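Local coordinates for protein beta-galactosidase (Trichoderma reesei, PDB 3OG2) that probably hydrolyses terminal non-reducing beta-D-galactose residues from beta-D-galactosides, as a member of glycoside hydrolase family 35, at residues A[551-554]-A[555-558]; A[360-363]-A[364-367]; A[668-672]-A[673-677]; A[844-847]-A[848-851]. All coordinates share one frame; numbering follows the deposited sequence.

Contact 1 of 4, residues A[551-554]-A[555-558]. With MAN (alpha-D-mannopyranose), chain B.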
loop_
_atom_site.group_PDB
_atom_site.type_symbol
_atom_site.label_atom_id
_atom_site.label_comp_id
_atom_site.label_asym_id
_atom_site.label_seq_id
_atom_site.Cartn_x
_atom_site.Cartn_y
_atom_site.Cartn_z
ATOM N N ASP A 551 -29.679 5.244 5.476
ATOM C CA ASP A 551 -29.207 3.897 5.146
ATOM C C ASP A 551 -27.708 3.952 4.925
ATOM O O ASP A 551 -27.029 4.992 4.792
ATOM C CB ASP A 551 -29.968 3.325 3.970
ATOM C CG ASP A 551 -29.678 3.993 2.649
ATOM O OD1 ASP A 551 -29.154 5.132 2.620
ATOM O OD2 ASP A 551 -30.060 3.365 1.635
ATOM N N ARG A 552 -27.110 2.750 4.868
ATOM C CA ARG A 552 -25.653 2.637 4.727
ATOM C C ARG A 552 -25.146 3.340 3.498
ATOM O O ARG A 552 -24.130 4.026 3.532
ATOM C CB ARG A 552 -25.290 1.140 4.600
ATOM C CG ARG A 552 -23.792 0.971 4.492
ATOM C CD ARG A 552 -23.449 -0.473 4.062
ATOM N NE ARG A 552 -23.737 -1.449 5.115
ATOM C CZ ARG A 552 -24.654 -2.384 5.204
ATOM N NH1 ARG A 552 -25.575 -2.643 4.241
ATOM N NH2 ARG A 552 -24.650 -3.111 6.307
ATOM N N ASN A 553 -25.834 3.159 2.361
ATOM C CA ASN A 553 -25.320 3.753 1.135
ATOM C C ASN A 553 -25.401 5.274 1.192
ATOM O O ASN A 553 -24.546 5.896 0.559
ATOM C CB ASN A 553 -26.074 3.197 -0.078
ATOM C CG ASN A 553 -25.681 1.756 -0.286
ATOM O OD1 ASN A 553 -26.195 0.842 0.362
ATOM N ND2 ASN A 553 -24.778 1.511 -1.232
ATOM N N SER A 554 -26.342 5.846 1.929
ATOM C CA SER A 554 -26.289 7.306 2.139
ATOM C C SER A 554 -25.149 7.661 3.081
ATOM O O SER A 554 -24.444 8.667 2.848
ATOM C CB SER A 554 -27.603 7.762 2.755
ATOM O OG SER A 554 -28.622 7.601 1.809
ATOM N N ALA A 555 -24.945 6.878 4.152
ATOM C CA ALA A 555 -23.862 7.184 5.096
ATOM C C ALA A 555 -22.490 7.191 4.434
ATOM O O ALA A 555 -21.581 7.919 4.797
ATOM C CB ALA A 555 -23.830 6.129 6.212
ATOM N N TYR A 556 -22.323 6.387 3.383
ATOM C CA TYR A 556 -21.065 6.363 2.635
ATOM C C TYR A 556 -20.695 7.755 2.126
ATOM O O TYR A 556 -19.516 8.009 1.886
ATOM C CB TYR A 556 -21.262 5.507 1.395
ATOM C CG TYR A 556 -21.172 4.006 1.577
ATOM C CD1 TYR A 556 -20.696 3.374 2.715
ATOM C CD2 TYR A 556 -21.576 3.212 0.476
ATOM C CE1 TYR A 556 -20.638 1.968 2.778
ATOM C CE2 TYR A 556 -21.485 1.821 0.526
ATOM C CZ TYR A 556 -21.022 1.206 1.685
ATOM O OH TYR A 556 -20.928 -0.165 1.733
ATOM N N ASN A 557 -21.674 8.637 1.939
ATOM C CA ASN A 557 -21.369 9.969 1.408
ATOM C C ASN A 557 -21.246 11.051 2.461
ATOM O O ASN A 557 -21.161 12.226 2.112
ATOM C CB ASN A 557 -22.501 10.381 0.408
ATOM C CG ASN A 557 -22.540 9.389 -0.751
ATOM O OD1 ASN A 557 -21.600 9.104 -1.488
ATOM N ND2 ASN A 557 -23.749 8.857 -0.906
ATOM N N TYR A 558 -21.209 10.690 3.730
ATOM C CA TYR A 558 -20.990 11.667 4.799
ATOM C C TYR A 558 -19.503 11.723 5.191
ATOM O O TYR A 558 -18.761 10.731 5.023
ATOM C CB TYR A 558 -21.790 11.263 6.078
ATOM C CG TYR A 558 -23.263 11.598 6.035
ATOM C CD1 TYR A 558 -24.127 10.979 5.095
ATOM C CD2 TYR A 558 -23.856 12.485 6.923
ATOM C CE1 TYR A 558 -25.489 11.289 5.086
ATOM C CE2 TYR A 558 -25.222 12.807 6.915
ATOM C CZ TYR A 558 -26.013 12.183 5.980
ATOM O OH TYR A 558 -27.379 12.498 5.943
HETATM C C1 MAN B . -23.829 -1.301 -3.957
HETATM C C2 MAN B . -23.916 -2.091 -2.659
HETATM C C3 MAN B . -25.309 -2.764 -2.611
HETATM C C4 MAN B . -26.407 -1.675 -2.712
HETATM C C5 MAN B . -26.217 -0.917 -4.047
HETATM C C6 MAN B . -27.210 0.248 -4.122
HETATM O O2 MAN B . -23.764 -1.190 -1.574
HETATM O O3 MAN B . -25.416 -3.388 -1.299
HETATM O O4 MAN B . -27.664 -2.317 -2.726
HETATM O O5 MAN B . -24.898 -0.360 -4.049
HETATM O O6 MAN B . -27.136 0.848 -5.425
#
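Arg552 and Tyr556 run side by side because Arg552 CG stands beside the carbonyl carbon (chi1 -178°) while the Tyr556 ring leaves beside its own backbone N (chi1 -81°). The touching is done by the aliphatic part of the arginine: its CG lies 3.7 Å from Tyr556 CE1 and its CD 3.4 Å from Tyr556 OH. Beyond CD the chain bends and carries the guanidinium to a salt bridge with Asp449. Over one face of the ring, toward its rim, sits Arg552 O, which also accepts from Tyr556 N. Asn553 ND2 comes to the ring obliquely and donates an almost straight bond (170°) to O2 of a mannose (MAN) of a glycan carried by the protein, 2.9 Å away. Asp551 caps the helix; its OD1 is gripped twice, by Ser554 OG at 2.7 Å and by Ser554 N from above the carboxylate plane. With an alanine in place of Tyr556, the arginine methylenes would probably lose their flat neighbour and Glu357 the hydroxyl bonded to it. The short helix 552-555 follows strand 545-551 and passes by a type I turn, Ala555 to Tyr558, into strand 558-559, while Arg552, Ala555 and Tyr556 pack on Leu364 of helix 357-370.

Contact 2 of 4, residues A[360-363]-A[364-367]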
loop_
_atom_site.group_PDB
_atom_site.type_symbol
_atom_site.label_atom_id
_atom_site.label_comp_id
_atom_site.label_asym_id
_atom_site.label_seq_id
_atom_site.Cartn_x
_atom_site.Cartn_y
_atom_site.Cartn_z
ATOM N N SER A 360 -15.476 3.460 1.399
ATOM C CA SER A 360 -16.563 4.125 2.135
ATOM C C SER A 360 -16.964 3.320 3.353
ATOM O O SER A 360 -17.295 3.913 4.393
ATOM C CB SER A 360 -17.754 4.321 1.197
ATOM O OG SER A 360 -17.351 5.100 0.054
ATOM N N GLU A 361 -16.915 1.974 3.246
ATOM C CA GLU A 361 -17.228 1.157 4.442
ATOM C C GLU A 361 -16.178 1.368 5.528
ATOM O O GLU A 361 -16.514 1.443 6.708
ATOM C CB GLU A 361 -17.284 -0.296 4.029
ATOM C CG GLU A 361 -17.258 -1.231 5.243
ATOM C CD GLU A 361 -18.381 -1.088 6.248
ATOM O OE1 GLU A 361 -19.535 -0.859 5.773
ATOM O OE2 GLU A 361 -18.194 -1.228 7.509
ATOM N N LEU A 362 -14.896 1.489 5.134
ATOM C CA LEU A 362 -13.847 1.701 6.147
ATOM C C LEU A 362 -14.036 3.035 6.837
ATOM O O LEU A 362 -13.800 3.127 8.058
ATOM C CB LEU A 362 -12.499 1.584 5.455
ATOM C CG LEU A 362 -11.270 1.623 6.330
ATOM C CD1 LEU A 362 -11.334 0.617 7.479
ATOM C CD2 LEU A 362 -10.048 1.318 5.446
ATOM N N LYS A 363 -14.487 4.062 6.092
ATOM C CA LYS A 363 -14.766 5.361 6.723
ATOM C C LYS A 363 -15.856 5.238 7.769
ATOM O O LYS A 363 -15.801 5.893 8.800
ATOM C CB LYS A 363 -15.234 6.323 5.610
ATOM C CG LYS A 363 -15.622 7.693 6.140
ATOM C CD LYS A 363 -15.900 8.731 5.013
ATOM C CE LYS A 363 -17.034 8.193 4.107
ATOM N NZ LYS A 363 -17.404 9.241 3.104
ATOM N N LEU A 364 -16.899 4.404 7.550
ATOM C CA LEU A 364 -17.929 4.295 8.586
ATOM C C LEU A 364 -17.316 3.793 9.892
ATOM O O LEU A 364 -17.683 4.236 10.992
ATOM C CB LEU A 364 -19.010 3.318 8.150
ATOM C CG LEU A 364 -19.682 3.582 6.815
ATOM C CD1 LEU A 364 -20.798 2.554 6.588
ATOM C CD2 LEU A 364 -20.248 4.990 6.758
ATOM N N GLN A 365 -16.359 2.870 9.746
ATOM C CA GLN A 365 -15.735 2.291 10.952
ATOM C C GLN A 365 -14.780 3.248 11.628
ATOM O O GLN A 365 -14.784 3.356 12.863
ATOM C CB GLN A 365 -14.976 1.017 10.546
ATOM C CG GLN A 365 -15.913 -0.078 9.974
ATOM C CD GLN A 365 -15.117 -1.305 9.581
ATOM O OE1 GLN A 365 -13.989 -1.554 10.041
ATOM N NE2 GLN A 365 -15.654 -2.121 8.710
ATOM N N GLY A 366 -13.975 3.980 10.838
ATOM C CA GLY A 366 -13.069 4.941 11.467
ATOM C C GLY A 366 -13.807 6.072 12.169
ATOM O O GLY A 366 -13.441 6.509 13.279
ATOM N N GLN A 367 -14.881 6.559 11.519
ATOM C CA GLN A 367 -15.626 7.654 12.132
ATOM C C GLN A 367 -16.351 7.209 13.393
ATOM O O GLN A 367 -16.432 7.982 14.349
ATOM C CB GLN A 367 -16.593 8.238 11.100
ATOM C CG GLN A 367 -15.834 8.903 9.938
ATOM C CD GLN A 367 -15.018 10.074 10.386
ATOM O OE1 GLN A 367 -15.102 10.731 11.386
ATOM N NE2 GLN A 367 -14.046 10.383 9.491
#
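The Glu361 carboxylate and the Gln365 amide meet with their planes turned 58° apart. Gln365 NE2 donates to the anti lone pair of Glu361 OE2 over 2.9 Å, nearly straight at 169°, and the oxygen lies close to the amide plane. The same OE2 is 3.5 Å from Gln365 CG, so the carboxylate rests against the glutamine chain as well as its end. The other oxygen, Glu361 OE1, lies 3.7 Å from Leu364 CD1, where the two side chains cross at about a right angle. Gln365 OE1 is buried with no polar partner in the model, so the amide is fixed through its nitrogen, which also makes a weak bond to Glu304 O.

On another side of the helix, Lys363 CG touches Gln367 CG at 4.0 Å. A bend at chi3 (58°) then carries NZ to the carbonyl oxygens of Tyr556 and Tyr558, and the lysine makes a cation-pi contact with Trp559; Gln367 NE2 bonds Ala67 O. In the backbone, Gly366 N to Leu362 O is a firm 2.9 Å bond, whereas Gln365 N to Glu361 O is weak. This is i to i+4 side-chain pairing along an alpha helix, here helix 357-370, which follows strand 318-321 of the TIM barrel and is packed against helix 301-313 on the glutamate and glutamine side.

Contact 3 of 4, residues A[668-672]-A[673-677]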
loop_
_atom_site.group_PDB
_atom_site.type_symbol
_atom_site.label_atom_id
_atom_site.label_comp_id
_atom_site.label_asym_id
_atom_site.label_seq_id
_atom_site.Cartn_x
_atom_site.Cartn_y
_atom_site.Cartn_z
ATOM N N LEU A 668 20.615 -4.229 -28.535
ATOM C CA LEU A 668 21.526 -5.365 -28.394
ATOM C C LEU A 668 22.667 -5.246 -29.400
ATOM O O LEU A 668 22.954 -6.145 -30.220
ATOM C CB LEU A 668 20.720 -6.651 -28.525
ATOM C CG LEU A 668 21.415 -7.905 -27.985
ATOM C CD1 LEU A 668 21.648 -7.859 -26.472
ATOM C CD2 LEU A 668 20.578 -9.146 -28.397
ATOM N N PRO A 669 23.418 -4.139 -29.369
ATOM C CA PRO A 669 24.560 -4.000 -30.279
ATOM C C PRO A 669 25.669 -5.009 -29.969
ATOM O O PRO A 669 26.539 -5.238 -30.793
ATOM C CB PRO A 669 25.071 -2.602 -29.973
ATOM C CG PRO A 669 24.676 -2.336 -28.542
ATOM C CD PRO A 669 23.296 -2.947 -28.470
ATOM N N GLU A 670 25.594 -5.626 -28.779
ATOM C CA GLU A 670 26.601 -6.580 -28.333
ATOM C C GLU A 670 26.774 -7.708 -29.332
ATOM O O GLU A 670 27.863 -8.296 -29.414
ATOM C CB GLU A 670 26.145 -7.245 -27.019
ATOM C CG GLU A 670 26.171 -6.285 -25.840
ATOM C CD GLU A 670 24.970 -5.415 -25.629
ATOM O OE1 GLU A 670 24.093 -5.316 -26.514
ATOM O OE2 GLU A 670 24.839 -4.784 -24.539
ATOM N N ILE A 671 25.714 -8.093 -30.061
ATOM C CA ILE A 671 25.811 -9.290 -30.869
ATOM C C ILE A 671 26.336 -8.978 -32.264
ATOM O O ILE A 671 26.534 -9.913 -33.060
ATOM C CB ILE A 671 24.447 -10.035 -30.986
ATOM C CG1 ILE A 671 23.367 -9.178 -31.625
ATOM C CG2 ILE A 671 24.026 -10.599 -29.639
ATOM C CD1 ILE A 671 22.118 -9.947 -32.020
ATOM N N ARG A 672 26.593 -7.729 -32.574
ATOM C CA ARG A 672 27.139 -7.378 -33.876
ATOM C C ARG A 672 28.648 -7.621 -33.911
ATOM O O ARG A 672 29.343 -7.522 -32.918
ATOM C CB ARG A 672 26.852 -5.906 -34.162
ATOM C CG ARG A 672 25.400 -5.481 -34.052
ATOM C CD ARG A 672 25.389 -3.949 -34.107
ATOM N NE ARG A 672 24.211 -3.401 -34.750
ATOM C CZ ARG A 672 23.404 -2.517 -34.177
ATOM N NH1 ARG A 672 23.563 -2.057 -32.940
ATOM N NH2 ARG A 672 22.345 -2.075 -34.850
ATOM N N SER A 673 29.190 -7.997 -35.076
ATOM C CA SER A 673 30.595 -8.411 -35.116
ATOM C C SER A 673 31.544 -7.262 -34.765
ATOM O O SER A 673 32.683 -7.445 -34.369
ATOM C CB SER A 673 30.991 -8.976 -36.479
ATOM O OG SER A 673 30.385 -10.192 -36.858
ATOM N N ASN A 674 31.064 -6.024 -34.936
ATOM C CA ASN A 674 32.022 -4.942 -34.650
ATOM C C ASN A 674 32.030 -4.596 -33.192
ATOM O O ASN A 674 32.734 -3.673 -32.764
ATOM C CB ASN A 674 31.611 -3.753 -35.550
ATOM C CG ASN A 674 30.213 -3.237 -35.215
ATOM O OD1 ASN A 674 29.506 -3.621 -34.275
ATOM N ND2 ASN A 674 29.757 -2.249 -36.013
ATOM N N TYR A 675 31.288 -5.255 -32.323
ATOM C CA TYR A 675 31.106 -4.738 -30.975
ATOM C C TYR A 675 32.401 -4.830 -30.169
ATOM O O TYR A 675 33.025 -5.885 -30.155
ATOM C CB TYR A 675 30.011 -5.535 -30.243
ATOM C CG TYR A 675 29.652 -4.897 -28.943
ATOM C CD1 TYR A 675 28.919 -3.714 -28.912
ATOM C CD2 TYR A 675 30.030 -5.476 -27.740
ATOM C CE1 TYR A 675 28.563 -3.081 -27.738
ATOM C CE2 TYR A 675 29.686 -4.855 -26.558
ATOM C CZ TYR A 675 28.961 -3.688 -26.553
ATOM O OH TYR A 675 28.642 -3.122 -25.344
ATOM N N ASP A 676 32.755 -3.763 -29.477
ATOM C CA ASP A 676 33.903 -3.748 -28.575
ATOM C C ASP A 676 33.409 -3.856 -27.134
ATOM O O ASP A 676 32.595 -3.009 -26.728
ATOM C CB ASP A 676 34.668 -2.444 -28.763
ATOM C CG ASP A 676 35.857 -2.284 -27.853
ATOM O OD1 ASP A 676 35.745 -2.085 -26.637
ATOM O OD2 ASP A 676 37.004 -2.262 -28.329
ATOM N N ASP A 677 33.891 -4.846 -26.367
ATOM C CA ASP A 677 33.482 -4.953 -24.967
ATOM C C ASP A 677 34.684 -4.719 -24.045
ATOM O O ASP A 677 34.666 -5.182 -22.893
ATOM C CB ASP A 677 32.815 -6.298 -24.716
ATOM C CG ASP A 677 33.707 -7.509 -24.855
ATOM O OD1 ASP A 677 34.935 -7.323 -24.967
ATOM O OD2 ASP A 677 33.228 -8.670 -24.795
HETATM O O HOH W 1 27.669 -3.145 -32.274
#
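Tyr675 N donates to Arg672 O at 3.0 Å, approaching from above the carbonyl plane, and closes a type I beta turn from Arg672 to Tyr675. Just before it, residues 669-671 make a 3-10 turn in which Arg672 N bonds Pro669 O. The two turns in succession fold the chain back on itself, bringing the CA atoms of Glu670 and Tyr675 to 5.5 Å.

The aromatic ring fills this bend. With CG beside the carbonyl carbon (chi1 -171°), Tyr675 lies over Glu670, whose CA makes a CH-pi contact 3.6 Å from the ring centroid and only 14° off the normal. Glu670 CG continues along the ring at 3.9 Å from Tyr675 CE2, and the chain then bends at chi2 so that the carboxylate travels on to a salt bridge with Arg849. Pro669 runs alongside, its CG 4.0 Å from Tyr675 CE1. A water at the ring edge, in the ring plane, donates to both Pro669 O and Asn674 OD1, each at 2.8 Å. The same asparagine oxygen is 3.5 Å from Arg672 CB. The Arg672 guanidinium, with Pro669 CB at its edge, is salt-bridged to Asp666, while Tyr675 OH bonds Trp680 NE1.

Chemically, the inner side of the bend is held by apolar and CH-pi contacts with the tyrosine, and the water ties the exposed asparagine back to the 3-10 turn. Pro669 O is satisfied twice, by Arg672 N and by this water. In this loop between strands 663-666 and 713-720 of the all-beta region, the charges of Glu670 and Arg672 are each met by an opposite one.

Contact 4 of 4, residues A[844-847]-A[848-851]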
loop_
_atom_site.group_PDB
_atom_site.type_symbol
_atom_site.label_atom_id
_atom_site.label_comp_id
_atom_site.label_asym_id
_atom_site.label_seq_id
_atom_site.Cartn_x
_atom_site.Cartn_y
_atom_site.Cartn_z
ATOM N N GLY A 844 20.719 -3.360 -16.877
ATOM C CA GLY A 844 21.958 -3.413 -17.638
ATOM C C GLY A 844 21.753 -3.365 -19.153
ATOM O O GLY A 844 22.764 -3.577 -19.839
ATOM N N LEU A 845 20.528 -3.210 -19.675
ATOM C CA LEU A 845 20.424 -3.217 -21.120
ATOM C C LEU A 845 21.144 -1.988 -21.726
ATOM O O LEU A 845 21.246 -0.948 -21.089
ATOM C CB LEU A 845 18.944 -3.154 -21.525
ATOM C CG LEU A 845 18.155 -4.458 -21.278
ATOM C CD1 LEU A 845 16.670 -4.225 -21.466
ATOM C CD2 LEU A 845 18.654 -5.596 -22.161
ATOM N N PHE A 846 21.648 -2.145 -22.959
ATOM C CA PHE A 846 22.444 -1.101 -23.566
ATOM C C PHE A 846 21.780 0.255 -23.491
ATOM O O PHE A 846 22.421 1.246 -23.111
ATOM C CB PHE A 846 22.713 -1.467 -25.037
ATOM C CG PHE A 846 23.291 -0.353 -25.871
ATOM C CD1 PHE A 846 24.671 -0.107 -25.782
ATOM C CD2 PHE A 846 22.486 0.399 -26.710
ATOM C CE1 PHE A 846 25.190 0.929 -26.549
ATOM C CE2 PHE A 846 23.006 1.429 -27.476
ATOM C CZ PHE A 846 24.379 1.678 -27.384
ATOM N N PHE A 847 20.492 0.352 -23.824
ATOM C CA PHE A 847 19.899 1.722 -23.820
ATOM C C PHE A 847 19.929 2.338 -22.420
ATOM O O PHE A 847 20.086 3.577 -22.279
ATOM C CB PHE A 847 18.480 1.757 -24.393
ATOM C CG PHE A 847 17.415 1.171 -23.457
ATOM C CD1 PHE A 847 16.679 2.024 -22.664
ATOM C CD2 PHE A 847 17.170 -0.185 -23.375
ATOM C CE1 PHE A 847 15.693 1.595 -21.783
ATOM C CE2 PHE A 847 16.174 -0.663 -22.509
ATOM C CZ PHE A 847 15.459 0.223 -21.706
ATOM N N GLU A 848 19.748 1.515 -21.364
ATOM C CA GLU A 848 19.790 2.023 -19.980
ATOM C C GLU A 848 21.198 2.475 -19.612
ATOM O O GLU A 848 21.385 3.526 -18.995
ATOM C CB GLU A 848 19.327 0.896 -19.014
ATOM C CG GLU A 848 17.906 0.418 -19.290
ATOM C CD GLU A 848 17.498 -0.699 -18.338
ATOM O OE1 GLU A 848 18.000 -1.866 -18.472
ATOM O OE2 GLU A 848 16.645 -0.403 -17.461
ATOM N N ARG A 849 22.197 1.634 -20.007
ATOM C CA ARG A 849 23.562 1.976 -19.654
ATOM C C ARG A 849 23.940 3.319 -20.262
ATOM O O ARG A 849 24.696 4.079 -19.648
ATOM C CB ARG A 849 24.554 0.914 -20.170
ATOM C CG ARG A 849 24.245 -0.478 -19.566
ATOM C CD ARG A 849 25.369 -1.449 -19.878
ATOM N NE ARG A 849 25.815 -1.558 -21.264
ATOM C CZ ARG A 849 25.553 -2.524 -22.130
ATOM N NH1 ARG A 849 24.728 -3.534 -21.856
ATOM N NH2 ARG A 849 26.105 -2.492 -23.333
ATOM N N GLN A 850 23.448 3.629 -21.459
ATOM C CA GLN A 850 23.821 4.876 -22.122
ATOM C C GLN A 850 23.005 6.053 -21.580
ATOM O O GLN A 850 23.338 7.200 -21.876
ATOM C CB GLN A 850 23.522 4.797 -23.625
ATOM C CG GLN A 850 24.232 3.600 -24.304
ATOM C CD GLN A 850 25.647 4.084 -24.646
ATOM O OE1 GLN A 850 25.851 5.035 -25.419
ATOM N NE2 GLN A 850 26.622 3.501 -24.025
ATOM N N GLY A 851 21.947 5.805 -20.823
ATOM C CA GLY A 851 21.100 6.922 -20.396
ATOM C C GLY A 851 20.048 7.284 -21.446
ATOM O O GLY A 851 19.443 8.357 -21.321
#
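Arg849 folds back on the loop just before its helix, NH1 donating to Gly844 O at 2.8 Å, while Phe846 CA lies 3.7 Å above the centre of the guanidinium plane. Its NH2 is salt-bridged to Glu670 and to the C-terminal carboxylate of Tyr1003. This buried side is tightly filled. Glu848 CG makes a CH-pi contact over the Phe847 ring, 3.6 Å from its centroid, a ring brought there by a chi1 of 74°. The extended glutamate then reaches Leu845 N with the anti lone pair of OE1, at 3.1 Å, as its OE2 bonds Tyr922 OH. The partly exposed residues, Phe846 and Gln850, meet by a single face contact: Gln850 CG lies 3.8 Å from the Phe846 ring centroid, with the amide plane nearly parallel to the ring (6° apart). Arg849 NH2, at that ring's edge, links them to the buried side. A leucine at Arg849 is likely to leave Gly844 O without its donor and both carboxylates without this positive partner. The helix, 846-850, is short and capped at both ends: N-cap Leu845 donates its backbone N to the Glu848 carboxylate three residues on, as in one half of a capping box, and Gly851, with positive phi (85°), closes a Schellman motif.

In the fold
The four contacts form two pairs on opposite sides of the chain's centre. Contacts 1 and 2 have centres 10 Å apart and link the TIM-barrel part of the chain with the beta-rich part that follows: Lys363 NZ of contact 2 probably bonds Tyr556 O (2.7 Å) and Tyr558 O (2.8 Å) of contact 1, so helix 357-370 is tied to the turn after helix 552-555. Both border an attached glycan. Contacts 3 and 4, with centres 14 Å apart, are joined by Glu670 OE2 to Arg849 NH2 (2.9 Å) and by Pro669 CG packing on Phe846 CD1 (3.5 Å). Between contacts 1 and 3 the centres are about 64 Å apart. All four lie away from the galactose-binding site.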